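Local structure of G-protein alpha subunit Galpha7 (Naegleria fowleri, 6NE6) at residues E74-R77 with Q78-E81; Q117-A120 with R121-E124; G36-T39 with E40-T43; S149-D152 with V153-R157. The protein probably binds and hydrolyses GTP as the alpha subunit of a heterotrimeric G protein, switching between nucleotide states to relay signals inside the cell. All coordinates share one frame; numbering follows the deposited sequence.

Contact 1: residues E74-R77 with Q78-E81; sequences EENR and QRAE. With EDO (1,2-ethanediol), chain E.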
ATOM      1  N   GLU A  74      26.547 -23.442  -6.744  1.00 22.21           N
ATOM      2  CA  GLU A  74      25.893 -23.861  -7.979  1.00 22.03           C
ATOM      3  C   GLU A  74      24.469 -24.320  -7.706  1.00 21.22           C
ATOM      4  O   GLU A  74      23.568 -24.092  -8.518  1.00 22.19           O
ATOM      5  CB  GLU A  74      26.687 -24.976  -8.660  1.00 26.01           C
ATOM      6  CG  GLU A  74      26.044 -25.459  -9.955  1.00 26.97           C
ATOM      7  CD  GLU A  74      26.063 -24.410 -11.068  1.00 42.12           C
ATOM      8  OE1 GLU A  74      26.788 -23.396 -10.938  1.00 44.83           O
ATOM      9  OE2 GLU A  74      25.354 -24.604 -12.080  1.00 48.06           O
ATOM     10  N   GLU A  75      24.245 -24.970  -6.561  1.00 22.77           N
ATOM     11  CA  GLU A  75      22.892 -25.387  -6.208  1.00 21.68           C
ATOM     12  C   GLU A  75      21.937 -24.197  -6.133  1.00 19.19           C
ATOM     13  O   GLU A  75      20.831 -24.240  -6.687  1.00 19.71           O
ATOM     14  CB  GLU A  75      22.912 -26.149  -4.884  1.00 25.47           C
ATOM     15  CG  GLU A  75      21.545 -26.559  -4.409  1.00 28.76           C
ATOM     16  CD  GLU A  75      21.558 -27.107  -2.987  1.00 30.01           C
ATOM     17  OE1 GLU A  75      22.543 -27.772  -2.600  1.00 26.44           O
ATOM     18  OE2 GLU A  75      20.577 -26.861  -2.252  1.00 26.47           O
ATOM     19  N   ASN A  76      22.332 -23.123  -5.436  1.00 18.23           N
ATOM     20  CA  ASN A  76      21.455 -21.953  -5.363  1.00 17.18           C
ATOM     21  C   ASN A  76      21.383 -21.204  -6.690  1.00 17.04           C
ATOM     22  O   ASN A  76      20.366 -20.556  -6.981  1.00 18.27           O
ATOM     23  CB  ASN A  76      21.910 -21.009  -4.248  1.00 18.23           C
ATOM     24  CG  ASN A  76      21.372 -21.411  -2.901  1.00 17.76           C
ATOM     25  OD1 ASN A  76      20.624 -22.383  -2.789  1.00 20.24           O
ATOM     26  ND2 ASN A  76      21.756 -20.677  -1.865  1.00 16.10           N
ATOM     27  N   ARG A  77      22.438 -21.277  -7.506  1.00 18.47           N
ATOM     28  CA  ARG A  77      22.367 -20.652  -8.819  1.00 22.62           C
ATOM     29  C   ARG A  77      21.335 -21.354  -9.693  1.00 18.36           C
ATOM     30  O   ARG A  77      20.559 -20.701 -10.397  1.00 18.96           O
ATOM     31  CB  ARG A  77      23.733 -20.669  -9.502  1.00 21.72           C
ATOM     32  CG  ARG A  77      23.820 -19.661 -10.650  1.00 35.74           C
ATOM     33  CD  ARG A  77      25.012 -19.914 -11.557  1.00 42.78           C
ATOM     34  NE  ARG A  77      24.974 -21.261 -12.117  1.00 48.37           N
ATOM     35  CZ  ARG A  77      24.211 -21.623 -13.143  1.00 55.92           C
ATOM     36  NH1 ARG A  77      23.418 -20.736 -13.728  1.00 55.27           N
ATOM     37  NH2 ARG A  77      24.240 -22.875 -13.584  1.00 56.57           N
ATOM     38  N   GLN A  78      21.312 -22.684  -9.655  1.00 19.95           N
ATOM     39  CA  GLN A  78      20.346 -23.420 -10.463  1.00 23.14           C
ATOM     40  C   GLN A  78      18.941 -23.227  -9.924  1.00 21.74           C
ATOM     41  O   GLN A  78      17.974 -23.145 -10.688  1.00 21.66           O
ATOM     42  CB  GLN A  78      20.726 -24.901 -10.502  1.00 27.23           C
ATOM     43  CG  GLN A  78      22.002 -25.165 -11.287  1.00 38.44           C
ATOM     44  CD  GLN A  78      22.544 -26.571 -11.093  1.00 55.03           C
ATOM     45  OE1 GLN A  78      22.146 -27.286 -10.170  1.00 61.74           O
ATOM     46  NE2 GLN A  78      23.466 -26.971 -11.961  1.00 54.15           N
ATOM     47  N   ARG A  79      18.822 -23.129  -8.604  1.00 18.64           N
ATOM     48  CA  ARG A  79      17.546 -22.829  -7.972  1.00 20.84           C
ATOM     49  C   ARG A  79      17.036 -21.458  -8.405  1.00 21.37           C
ATOM     50  O   ARG A  79      15.850 -21.290  -8.724  1.00 17.92           O
ATOM     51  CB  ARG A  79      17.747 -22.921  -6.458  1.00 23.02           C
ATOM     52  CG  ARG A  79      16.536 -22.812  -5.591  1.00 27.64           C
ATOM     53  CD  ARG A  79      16.924 -23.183  -4.153  1.00 20.15           C
ATOM     54  NE  ARG A  79      16.913 -24.631  -3.944  1.00 19.14           N
ATOM     55  CZ  ARG A  79      17.905 -25.338  -3.411  1.00 19.99           C
ATOM     56  NH1 ARG A  79      19.025 -24.748  -2.990  1.00 19.39           N
ATOM     57  NH2 ARG A  79      17.770 -26.661  -3.287  1.00 25.00           N
ATOM     58  N   ALA A  80      17.930 -20.476  -8.472  1.00 16.47           N
ATOM     59  CA  ALA A  80      17.541 -19.151  -8.935  1.00 18.37           C
ATOM     60  C   ALA A  80      17.098 -19.187 -10.391  1.00 21.18           C
ATOM     61  O   ALA A  80      16.116 -18.527 -10.762  1.00 21.17           O
ATOM     62  CB  ALA A  80      18.700 -18.172  -8.741  1.00 21.31           C
ATOM     63  N   GLU A  81      17.811 -19.943 -11.235  1.00 17.37           N
ATOM     64  CA  GLU A  81      17.402 -20.076 -12.632  1.00 18.20           C
ATOM     65  C   GLU A  81      16.023 -20.719 -12.745  1.00 23.85           C
ATOM     66  O   GLU A  81      15.207 -20.311 -13.579  1.00 24.21           O
ATOM     67  CB  GLU A  81      18.438 -20.884 -13.415  1.00 21.57           C
ATOM     68  CG  GLU A  81      19.748 -20.162 -13.638  1.00 31.29           C
ATOM     69  CD  GLU A  81      20.526 -20.729 -14.811  1.00 53.65           C
ATOM     70  OE1 GLU A  81      20.375 -20.205 -15.936  1.00 62.09           O
ATOM     71  OE2 GLU A  81      21.274 -21.709 -14.611  1.00 60.53           O
TER
HETATM   72  C1  EDO E 404      27.976 -20.467  -8.799  1.00 51.89           C
HETATM   73  O1  EDO E 404      28.273 -21.636  -9.573  1.00 50.96           O
HETATM   74  C2  EDO E 404      28.698 -20.556  -7.460  1.00 52.03           C
HETATM   75  O2  EDO E 404      30.111 -20.610  -7.678  1.00 50.12           O

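Contact 2: residues Q117-A120 with R121-E124; sequences QAMA and RRNE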
ATOM      1  N   GLN A 117      21.870  -9.440   0.332  1.00 14.47           N
ATOM      2  CA  GLN A 117      22.527  -8.170   0.013  1.00 13.85           C
ATOM      3  C   GLN A 117      21.637  -7.321  -0.884  1.00 13.45           C
ATOM      4  O   GLN A 117      21.546  -6.095  -0.720  1.00 15.34           O
ATOM      5  CB  GLN A 117      23.876  -8.435  -0.663  1.00 16.02           C
ATOM      6  CG  GLN A 117      25.002  -8.922   0.279  1.00 15.36           C
ATOM      7  CD  GLN A 117      25.554  -7.815   1.176  1.00 16.26           C
ATOM      8  OE1 GLN A 117      25.418  -6.621   0.875  1.00 18.35           O
ATOM      9  NE2 GLN A 117      26.170  -8.206   2.284  1.00 16.75           N
ATOM     10  N   ALA A 118      20.985  -7.957  -1.853  1.00 13.74           N
ATOM     11  CA  ALA A 118      20.035  -7.233  -2.690  1.00 14.70           C
ATOM     12  C   ALA A 118      18.874  -6.720  -1.855  1.00 13.88           C
ATOM     13  O   ALA A 118      18.416  -5.583  -2.035  1.00 17.95           O
ATOM     14  CB  ALA A 118      19.536  -8.139  -3.819  1.00 17.34           C
ATOM     15  N   MET A 119      18.387  -7.547  -0.923  1.00 13.59           N
ATOM     16  CA  MET A 119      17.276  -7.137  -0.067  1.00 15.81           C
ATOM     17  C   MET A 119      17.650  -5.950   0.818  1.00 16.98           C
ATOM     18  O   MET A 119      16.795  -5.097   1.107  1.00 17.34           O
ATOM     19  CB  MET A 119      16.805  -8.318   0.789  1.00 14.78           C
ATOM     20  CG  MET A 119      15.518  -8.051   1.544  1.00 17.42           C
ATOM     21  SD  MET A 119      14.164  -7.775   0.373  1.00 20.04           S
ATOM     22  CE  MET A 119      12.778  -7.649   1.455  1.00 30.88           C
ATOM     23  N   ALA A 120      18.914  -5.868   1.258  1.00 13.30           N
ATOM     24  CA  ALA A 120      19.343  -4.711   2.035  1.00 13.73           C
ATOM     25  C   ALA A 120      19.264  -3.426   1.220  1.00 19.51           C
ATOM     26  O   ALA A 120      19.164  -2.329   1.789  1.00 18.00           O
ATOM     27  CB  ALA A 120      20.772  -4.922   2.549  1.00 15.40           C
ATOM     28  N   ARG A 121      19.305  -3.538  -0.098  1.00 13.66           N
ATOM     29  CA  ARG A 121      19.169  -2.400  -0.996  1.00 13.96           C
ATOM     30  C   ARG A 121      17.796  -2.378  -1.666  1.00 16.40           C
ATOM     31  O   ARG A 121      17.652  -1.889  -2.786  1.00 15.17           O
ATOM     32  CB  ARG A 121      20.290  -2.431  -2.030  1.00 14.52           C
ATOM     33  CG  ARG A 121      21.651  -2.166  -1.380  1.00 17.83           C
ATOM     34  CD  ARG A 121      22.803  -2.296  -2.359  1.00 23.91           C
ATOM     35  NE  ARG A 121      22.779  -1.228  -3.349  1.00 27.25           N
ATOM     36  CZ  ARG A 121      23.788  -0.948  -4.170  1.00 27.41           C
ATOM     37  NH1 ARG A 121      24.914  -1.660  -4.115  1.00 26.56           N
ATOM     38  NH2 ARG A 121      23.667   0.045  -5.042  1.00 30.39           N
ATOM     39  N   ARG A 122      16.770  -2.875  -0.969  1.00 15.99           N
ATOM     40  CA  ARG A 122      15.485  -3.118  -1.621  1.00 14.81           C
ATOM     41  C   ARG A 122      14.811  -1.840  -2.109  1.00 20.01           C
ATOM     42  O   ARG A 122      14.003  -1.903  -3.043  1.00 18.10           O
ATOM     43  CB  ARG A 122      14.552  -3.866  -0.676  1.00 17.61           C
ATOM     44  CG  ARG A 122      14.314  -3.197   0.639  1.00 20.30           C
ATOM     45  CD  ARG A 122      13.569  -4.173   1.534  1.00 29.77           C
ATOM     46  NE  ARG A 122      13.406  -3.700   2.903  1.00 31.13           N
ATOM     47  CZ  ARG A 122      14.263  -3.942   3.889  1.00 43.60           C
ATOM     48  NH1 ARG A 122      15.365  -4.646   3.663  1.00 35.92           N
ATOM     49  NH2 ARG A 122      14.021  -3.473   5.106  1.00 47.58           N
ATOM     50  N   ASN A 123      15.105  -0.686  -1.494  1.00 17.86           N
ATOM     51  CA  ASN A 123      14.530   0.568  -1.982  1.00 14.85           C
ATOM     52  C   ASN A 123      14.929   0.867  -3.419  1.00 18.37           C
ATOM     53  O   ASN A 123      14.242   1.645  -4.097  1.00 19.46           O
ATOM     54  CB  ASN A 123      14.950   1.743  -1.100  1.00 14.78           C
ATOM     55  CG  ASN A 123      16.439   1.985  -1.131  1.00 20.18           C
ATOM     56  OD1 ASN A 123      17.216   1.169  -0.631  1.00 20.09           O
ATOM     57  ND2 ASN A 123      16.856   3.103  -1.719  1.00 17.22           N
ATOM     58  N   GLU A 124      16.031   0.280  -3.888  1.00 17.30           N
ATOM     59  CA  GLU A 124      16.528   0.502  -5.237  1.00 19.37           C
ATOM     60  C   GLU A 124      15.802  -0.338  -6.273  1.00 19.74           C
ATOM     61  O   GLU A 124      15.981  -0.088  -7.471  1.00 21.14           O
ATOM     62  CB  GLU A 124      18.032   0.212  -5.287  1.00 15.47           C
ATOM     63  CG  GLU A 124      18.860   1.096  -4.347  1.00 19.04           C
ATOM     64  CD  GLU A 124      20.356   0.812  -4.443  1.00 27.36           C
ATOM     65  OE1 GLU A 124      20.846   0.565  -5.564  1.00 31.13           O
ATOM     66  OE2 GLU A 124      21.042   0.829  -3.395  1.00 27.67           O
TER
HETATM   67  O   HOH W   1      16.677  -0.571   1.299  1.00 30.18           O

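Contact 3: residues G36-T39 with E40-T43; sequences GFTT and EEKT. With EDO (1,2-ethanediol), chain I.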
ATOM      1  N   GLY A  36     -14.890  -9.302   7.630  1.00 17.00           N
ATOM      2  CA  GLY A  36     -13.617  -9.918   7.312  1.00 17.77           C
ATOM      3  C   GLY A  36     -13.685 -10.873   6.134  1.00 18.33           C
ATOM      4  O   GLY A  36     -14.689 -11.005   5.436  1.00 16.32           O
ATOM      5  N   PHE A  37     -12.568 -11.549   5.910  1.00 15.79           N
ATOM      6  CA  PHE A  37     -12.397 -12.300   4.675  1.00 13.78           C
ATOM      7  C   PHE A  37     -13.007 -13.684   4.787  1.00 13.31           C
ATOM      8  O   PHE A  37     -12.751 -14.422   5.742  1.00 17.22           O
ATOM      9  CB  PHE A  37     -10.911 -12.362   4.343  1.00 14.82           C
ATOM     10  CG  PHE A  37     -10.273 -11.014   4.375  1.00 15.44           C
ATOM     11  CD1 PHE A  37     -10.719 -10.023   3.511  1.00 18.33           C
ATOM     12  CD2 PHE A  37      -9.277 -10.712   5.288  1.00 15.20           C
ATOM     13  CE1 PHE A  37     -10.156  -8.747   3.539  1.00 22.16           C
ATOM     14  CE2 PHE A  37      -8.699  -9.436   5.326  1.00 15.93           C
ATOM     15  CZ  PHE A  37      -9.143  -8.460   4.451  1.00 18.68           C
ATOM     16  N   THR A  38     -13.827 -14.024   3.803  1.00 13.46           N
ATOM     17  CA  THR A  38     -14.526 -15.290   3.789  1.00 16.61           C
ATOM     18  C   THR A  38     -13.616 -16.402   3.282  1.00 14.66           C
ATOM     19  O   THR A  38     -12.526 -16.168   2.753  1.00 14.46           O
ATOM     20  CB  THR A  38     -15.766 -15.191   2.909  1.00 17.29           C
ATOM     21  OG1 THR A  38     -15.364 -14.960   1.553  1.00 17.74           O
ATOM     22  CG2 THR A  38     -16.644 -14.036   3.375  1.00 15.96           C
ATOM     23  N   THR A  39     -14.076 -17.641   3.453  1.00 13.87           N
ATOM     24  CA  THR A  39     -13.314 -18.777   2.950  1.00 14.76           C
ATOM     25  C   THR A  39     -13.150 -18.694   1.433  1.00 13.76           C
ATOM     26  O   THR A  39     -12.067 -18.972   0.899  1.00 16.87           O
ATOM     27  CB  THR A  39     -13.999 -20.081   3.370  1.00 17.06           C
ATOM     28  OG1 THR A  39     -13.855 -20.246   4.791  1.00 19.78           O
ATOM     29  CG2 THR A  39     -13.384 -21.269   2.678  1.00 19.55           C
ATOM     30  N   GLU A  40     -14.207 -18.294   0.723  1.00 13.25           N
ATOM     31  CA  GLU A  40     -14.100 -18.124  -0.726  1.00 12.55           C
ATOM     32  C   GLU A  40     -13.066 -17.059  -1.076  1.00 13.62           C
ATOM     33  O   GLU A  40     -12.218 -17.265  -1.952  1.00 15.76           O
ATOM     34  CB  GLU A  40     -15.460 -17.762  -1.325  1.00 15.50           C
ATOM     35  CG  GLU A  40     -15.448 -17.554  -2.852  1.00 19.43           C
ATOM     36  CD  GLU A  40     -16.829 -17.263  -3.426  1.00 26.62           C
ATOM     37  OE1 GLU A  40     -17.819 -17.372  -2.675  1.00 28.50           O
ATOM     38  OE2 GLU A  40     -16.924 -16.934  -4.628  1.00 29.60           O
ATOM     39  N   GLU A  41     -13.117 -15.907  -0.395  1.00 14.68           N
ATOM     40  CA  GLU A  41     -12.145 -14.848  -0.678  1.00 14.03           C
ATOM     41  C   GLU A  41     -10.718 -15.335  -0.450  1.00 15.90           C
ATOM     42  O   GLU A  41      -9.828 -15.085  -1.274  1.00 16.40           O
ATOM     43  CB  GLU A  41     -12.415 -13.621   0.185  1.00 15.11           C
ATOM     44  CG  GLU A  41     -13.576 -12.798  -0.253  1.00 18.78           C
ATOM     45  CD  GLU A  41     -13.711 -11.542   0.581  1.00 30.50           C
ATOM     46  OE1 GLU A  41     -13.842 -11.673   1.812  1.00 20.00           O
ATOM     47  OE2 GLU A  41     -13.672 -10.438   0.001  1.00 29.25           O
ATOM     48  N   LYS A  42     -10.476 -16.010   0.679  1.00 13.06           N
ATOM     49  CA  LYS A  42      -9.139 -16.511   0.977  1.00 15.30           C
ATOM     50  C   LYS A  42      -8.689 -17.531  -0.061  1.00 18.41           C
ATOM     51  O   LYS A  42      -7.516 -17.539  -0.467  1.00 15.59           O
ATOM     52  CB  LYS A  42      -9.101 -17.122   2.381  1.00 14.65           C
ATOM     53  CG  LYS A  42      -9.259 -16.125   3.539  1.00 16.28           C
ATOM     54  CD  LYS A  42      -9.363 -16.929   4.843  1.00 24.68           C
ATOM     55  CE  LYS A  42      -9.515 -16.089   6.079  1.00 32.72           C
ATOM     56  NZ  LYS A  42      -9.756 -17.018   7.236  1.00 31.23           N
ATOM     57  N   THR A  43      -9.600 -18.417  -0.483  1.00 13.29           N
ATOM     58  CA  THR A  43      -9.280 -19.396  -1.522  1.00 13.86           C
ATOM     59  C   THR A  43      -8.868 -18.710  -2.819  1.00 19.84           C
ATOM     60  O   THR A  43      -7.915 -19.139  -3.491  1.00 16.08           O
ATOM     61  CB  THR A  43     -10.480 -20.316  -1.767  1.00 18.04           C
ATOM     62  OG1 THR A  43     -10.838 -20.976  -0.541  1.00 16.77           O
ATOM     63  CG2 THR A  43     -10.146 -21.368  -2.834  1.00 19.53           C
TER
HETATM   64  C1  EDO I 408     -16.193 -10.947  10.928  1.00 41.83           C
HETATM   65  O1  EDO I 408     -15.176 -10.204  10.248  1.00 29.36           O
HETATM   66  C2  EDO I 408     -17.112 -11.577   9.891  1.00 46.68           C
HETATM   67  O2  EDO I 408     -16.317 -12.277   8.923  1.00 50.33           O

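Contact 4: residues S149-D152 with V153-R157; sequences SEED and VVRAR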
ATOM      1  N   SER A 149      -4.084 -16.255   5.930  1.00 17.50           N
ATOM      2  CA  SER A 149      -4.540 -15.626   7.152  1.00 17.73           C
ATOM      3  C   SER A 149      -5.077 -14.234   6.862  1.00 15.36           C
ATOM      4  O   SER A 149      -4.859 -13.648   5.795  1.00 15.59           O
ATOM      5  CB  SER A 149      -3.403 -15.514   8.172  1.00 18.76           C
ATOM      6  OG  SER A 149      -2.398 -14.615   7.708  1.00 17.13           O
ATOM      7  N   GLU A 150      -5.786 -13.706   7.853  1.00 19.05           N
ATOM      8  CA  GLU A 150      -6.224 -12.320   7.823  1.00 21.48           C
ATOM      9  C   GLU A 150      -5.069 -11.381   7.492  1.00 16.95           C
ATOM     10  O   GLU A 150      -5.172 -10.544   6.589  1.00 16.82           O
ATOM     11  CB  GLU A 150      -6.831 -11.997   9.185  1.00 25.75           C
ATOM     12  CG  GLU A 150      -7.723 -10.816   9.239  1.00 32.30           C
ATOM     13  CD  GLU A 150      -8.456 -10.777  10.561  1.00 27.42           C
ATOM     14  OE1 GLU A 150      -7.856 -10.314  11.553  1.00 25.40           O
ATOM     15  OE2 GLU A 150      -9.607 -11.262  10.619  1.00 28.78           O
ATOM     16  N   GLU A 151      -3.945 -11.523   8.205  1.00 19.16           N
ATOM     17  CA  GLU A 151      -2.817 -10.628   7.969  1.00 16.91           C
ATOM     18  C   GLU A 151      -2.213 -10.847   6.583  1.00 16.56           C
ATOM     19  O   GLU A 151      -1.798  -9.885   5.920  1.00 15.22           O
ATOM     20  CB  GLU A 151      -1.759 -10.817   9.060  1.00 17.34           C
ATOM     21  CG  GLU A 151      -0.561  -9.887   8.897  1.00 19.90           C
ATOM     22  CD  GLU A 151       0.413  -9.966  10.053  1.00 26.75           C
ATOM     23  OE1 GLU A 151       0.241 -10.854  10.911  1.00 29.54           O
ATOM     24  OE2 GLU A 151       1.350  -9.135  10.097  1.00 28.31           O
ATOM     25  N   ASP A 152      -2.179 -12.098   6.115  1.00 13.93           N
ATOM     26  CA  ASP A 152      -1.726 -12.365   4.746  1.00 13.77           C
ATOM     27  C   ASP A 152      -2.498 -11.538   3.728  1.00 17.36           C
ATOM     28  O   ASP A 152      -1.916 -11.001   2.779  1.00 15.22           O
ATOM     29  CB  ASP A 152      -1.889 -13.841   4.389  1.00 14.32           C
ATOM     30  CG  ASP A 152      -0.943 -14.757   5.148  1.00 17.12           C
ATOM     31  OD1 ASP A 152      -0.019 -14.296   5.877  1.00 16.92           O
ATOM     32  OD2 ASP A 152      -1.147 -15.977   5.000  1.00 17.02           O
ATOM     33  N   VAL A 153      -3.819 -11.437   3.906  1.00 13.56           N
ATOM     34  CA  VAL A 153      -4.661 -10.745   2.933  1.00 14.09           C
ATOM     35  C   VAL A 153      -4.455  -9.234   3.020  1.00 13.50           C
ATOM     36  O   VAL A 153      -4.352  -8.546   1.997  1.00 14.53           O
ATOM     37  CB  VAL A 153      -6.140 -11.122   3.131  1.00 14.76           C
ATOM     38  CG1 VAL A 153      -7.036 -10.269   2.202  1.00 14.58           C
ATOM     39  CG2 VAL A 153      -6.366 -12.616   2.865  1.00 16.07           C
ATOM     40  N   VAL A 154      -4.396  -8.700   4.235  1.00 14.51           N
ATOM     41  CA  VAL A 154      -4.169  -7.268   4.433  1.00 14.15           C
ATOM     42  C   VAL A 154      -2.869  -6.840   3.766  1.00 16.13           C
ATOM     43  O   VAL A 154      -2.780  -5.758   3.183  1.00 19.19           O
ATOM     44  CB  VAL A 154      -4.167  -6.944   5.936  1.00 13.49           C
ATOM     45  CG1 VAL A 154      -3.731  -5.496   6.205  1.00 18.15           C
ATOM     46  CG2 VAL A 154      -5.548  -7.204   6.537  1.00 16.95           C
ATOM     47  N   ARG A 155      -1.852  -7.693   3.822  1.00 16.38           N
ATOM     48  CA  ARG A 155      -0.545  -7.345   3.277  1.00 18.64           C
ATOM     49  C   ARG A 155      -0.420  -7.579   1.774  1.00 20.01           C
ATOM     50  O   ARG A 155       0.592  -7.181   1.190  1.00 22.08           O
ATOM     51  CB  ARG A 155       0.532  -8.137   4.015  1.00 18.62           C
ATOM     52  CG  ARG A 155       0.780  -7.630   5.421  1.00 20.92           C
ATOM     53  CD  ARG A 155       1.988  -8.300   6.002  1.00 23.09           C
ATOM     54  NE  ARG A 155       2.283  -7.881   7.367  1.00 22.83           N
ATOM     55  CZ  ARG A 155       3.217  -6.992   7.695  1.00 27.66           C
ATOM     56  NH1 ARG A 155       3.951  -6.412   6.754  1.00 28.34           N
ATOM     57  NH2 ARG A 155       3.429  -6.701   8.968  1.00 31.98           N
ATOM     58  N   ALA A 156      -1.404  -8.204   1.137  1.00 14.18           N
ATOM     59  CA  ALA A 156      -1.335  -8.508  -0.286  1.00 14.76           C
ATOM     60  C   ALA A 156      -1.884  -7.336  -1.087  1.00 23.97           C
ATOM     61  O   ALA A 156      -3.063  -6.992  -0.958  1.00 28.40           O
ATOM     62  CB  ALA A 156      -2.129  -9.768  -0.604  1.00 19.56           C
ATOM     63  N   ARG A 157      -1.047  -6.754  -1.940  1.00 15.80           N
ATOM     64  CA  ARG A 157      -1.431  -5.569  -2.714  1.00 20.41           C
ATOM     65  C   ARG A 157      -2.173  -6.035  -3.963  1.00 17.71           C
ATOM     66  O   ARG A 157      -1.575  -6.313  -4.997  1.00 22.44           O
ATOM     67  CB  ARG A 157      -0.199  -4.740  -3.059  1.00 21.15           C
ATOM     68  CG  ARG A 157      -0.498  -3.334  -3.608  1.00 21.17           C
ATOM     69  CD  ARG A 157       0.776  -2.548  -3.842  1.00 19.39           C
ATOM     70  NE  ARG A 157       1.621  -3.167  -4.858  1.00 18.95           N
ATOM     71  CZ  ARG A 157       1.509  -2.925  -6.157  1.00 20.86           C
ATOM     72  NH1 ARG A 157       0.590  -2.061  -6.588  1.00 23.98           N
ATOM     73  NH2 ARG A 157       2.308  -3.541  -7.018  1.00 22.69           N
TER
HETATM   74  O   HOH W   2       3.721  -9.009  11.273  1.00 40.30           O

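Contact 1: residues E74-R77 with Q78-E81
Glu-75 and Arg-79 lie side by side and point the same way, and their salt bridge rests on a single carboxylate oxygen. OE2 of Glu-75 takes NH1 of Arg-79 at 2.7 Å and NH2 of Arg-79 at 3.0 Å, both on its anti side, and sits in the guanidinium plane. The second ion pair joins Arg-77 to Glu-81: NH1 of Arg-77 comes to 2.5 Å from OE2 of Glu-81, reaching this oxygen from above the carboxylate plane. Arg-77 also holds Glu-74 side-on, NE giving to OE1 of Glu-74 in a nearly straight bond (177°) and NH2 meeting OE2 of Glu-74 at 2.5 Å. A bend at chi3 (58°) turns the Arg-77 guanidinium so that it serves both carboxylates.

The pairs are spaced i to i+4, or i to i+3 for Glu-74 and Arg-77, as suits one side of an alpha-helix; Glu-74, Arg-77 and Glu-81 form a salt-bridge network on the first two turns of helix 74-89. Regular helical bonds run beneath, as in Ala-80 N to Asn-76 O at 2.9 Å.

NH1 of Arg-79 also reaches an uncharged acceptor at the guanidinium edge, OD1 of Asn-76, 2.9 Å away. Asn-76 uses its ND2 on Glu-112, while NE of Arg-79 forms a salt bridge with Asp-105 of helix 100-109. A 1,2-ethanediol, probably from the crystallisation liquor, donates through its O1 to OE1 of Glu-74 at 2.7 Å.

Contact 2: residues Q117-A120 with R121-E124
Where helix 113-120 gives way to a 3-10 turn at 122-124, Met-119 and Arg-122 meet across the junction in what is, by family, the helical domain of a G-alpha subunit. Arg-122 doubles back on the Met-119 carbonyl: NH1 of Arg-122 donates to Met-119 O at 3.0 Å, arriving from above the carbonyl plane, and Arg-122 N adds a weak bond to the same oxygen. With chi1 at 56°, CG of Arg-122 is wedged between its own backbone N and carbonyl carbon, and the extended chain beyond it runs past Met-119 O. The methionine thioether supplies the apolar half of the contact, CE of Met-119 lying 3.6 Å from CD of Arg-122. The buried Ala-118 and Met-119 pack on Leu-60 of helix 39-66.

Arg-121 N is shared: a 3.0 Å bond to Ala-118 O has 3-10 spacing, and a weak one to Gln-117 O keeps alpha-helical spacing. Its side chain turns away to Glu-124, with NE of Arg-121 to OE2 of Glu-124 at 2.7 Å and NH2 of Arg-121 on the syn lone pair of OE1 of Glu-124. A water bridges the turn, donating to Asn-123 OD1 at 2.7 Å and to Ala-120 O at 3.1 Å.

Contact 3: residues G36-T39 with E40-T43
The ring of Phe-37 and the carboxylate of Glu-41 meet at the ring's edge, not over a face: OE1 of Glu-41 lies in the ring plane, 3.9 Å from CD1 of Phe-37, and the two planes are turned 53° apart. Elsewhere the ring packs against Lys-27, Arg-30 and Leu-31 of helix 22-32 and against Val-153 and Val-154 of helix 150-154. The carboxylate has work on both oxygens. OE1 of Glu-41 accepts from Thr-38 N at 3.1 Å through its anti lone pair, whereas OE2 of Glu-41 forms a salt bridge with Arg-30.

This backbone-to-carboxylate bond is one half of a capping box at the start of helix 39-66, the long first helix of the helical domain in G-alpha proteins. In the other half, OG1 of the N-cap residue Thr-38 accepts from Glu-41 N, 3.1 Å away and nearly straight (164°). The hydroxyl is placed for this by chi1 of 65°, which sets OG1 between the backbone N and the carbonyl carbon. Together the two bonds occupy Thr-38 N and Glu-41 N at the opening turn, where helical carbonyl acceptors are lacking.

The first regular helical bond runs from Lys-42 N to Thr-38 O at 2.9 Å. The extended lysine chain runs back past Thr-38 O, CE of Lys-42 ending 3.7 Å from Phe-37 O. One residue on, Thr-39 O accepts twice, from Thr-43 N at 2.9 Å and from Thr-43 OG1 at 2.8 Å; these donors approach from opposite faces of the carbonyl plane.

Contact 4: residues S149-D152 with V153-R157
This is a short-range contact within the short helix 150-154, in which the Ser-149 to Glu-151 carbonyls bond onward and a salt bridge links Glu-151 to Arg-155 beside Tyr-133 of helix 131-136. In G-alpha proteins this last helix of the helical domain leads back to the Ras-like domain through switch I. Its entry is a capping box: OG of the N-cap residue Ser-149 accepts from Asp-152 N at 3.0 Å, and OD2 of Asp-152 takes Ser-149 N at 3.1 Å from above the carboxylate plane. Further along the helix, Val-154 N gives a nearly straight bond (168°) to Glu-150 O, and Arg-155 N bonds to Glu-151 O at 3.0 Å.

Glu-151 and Arg-155 run side by side, pointing the same way. NE of Arg-155 meets OE2 of Glu-151 at 3.1 Å, on its anti side and within the guanidinium plane; NH2 of Arg-155 adds a weak bond. A water donates to the same OE2 of Glu-151 at 2.6 Å.

Val-153 packs on Ile-45 of helix 39-66, and the carbonyls of Val-153 and Val-154 accept from Lys-27 NZ. The buried Asp-152 carboxylate is gripped by Ser-149 N, Arg-140 and the hydroxyls of Tyr-133 and Tyr-146, partners consistent with an ionised acid whose charge is probably offset by the arginine and the helix start.

Along the chain the order is contact 3, contact 1, contact 2, contact 4. All four are local contacts in or beside the helical part of the fold, away from the six-stranded sheet. Contacts 3 and 4 are neighbours, with centres about 11 Å apart, and they touch: CZ of Phe-37 lies 3.6 Å from CG1 of Val-153. The loop leading into helix 39-66 thus packs on helix 150-154, where, as in other G-alpha proteins, the chain enters and leaves the helical domain. The two capping boxes lie together near this junction, whereas contacts 1 and 2 lie further out on other helices, about 29 Å and 23 Å from contact 4 between centres.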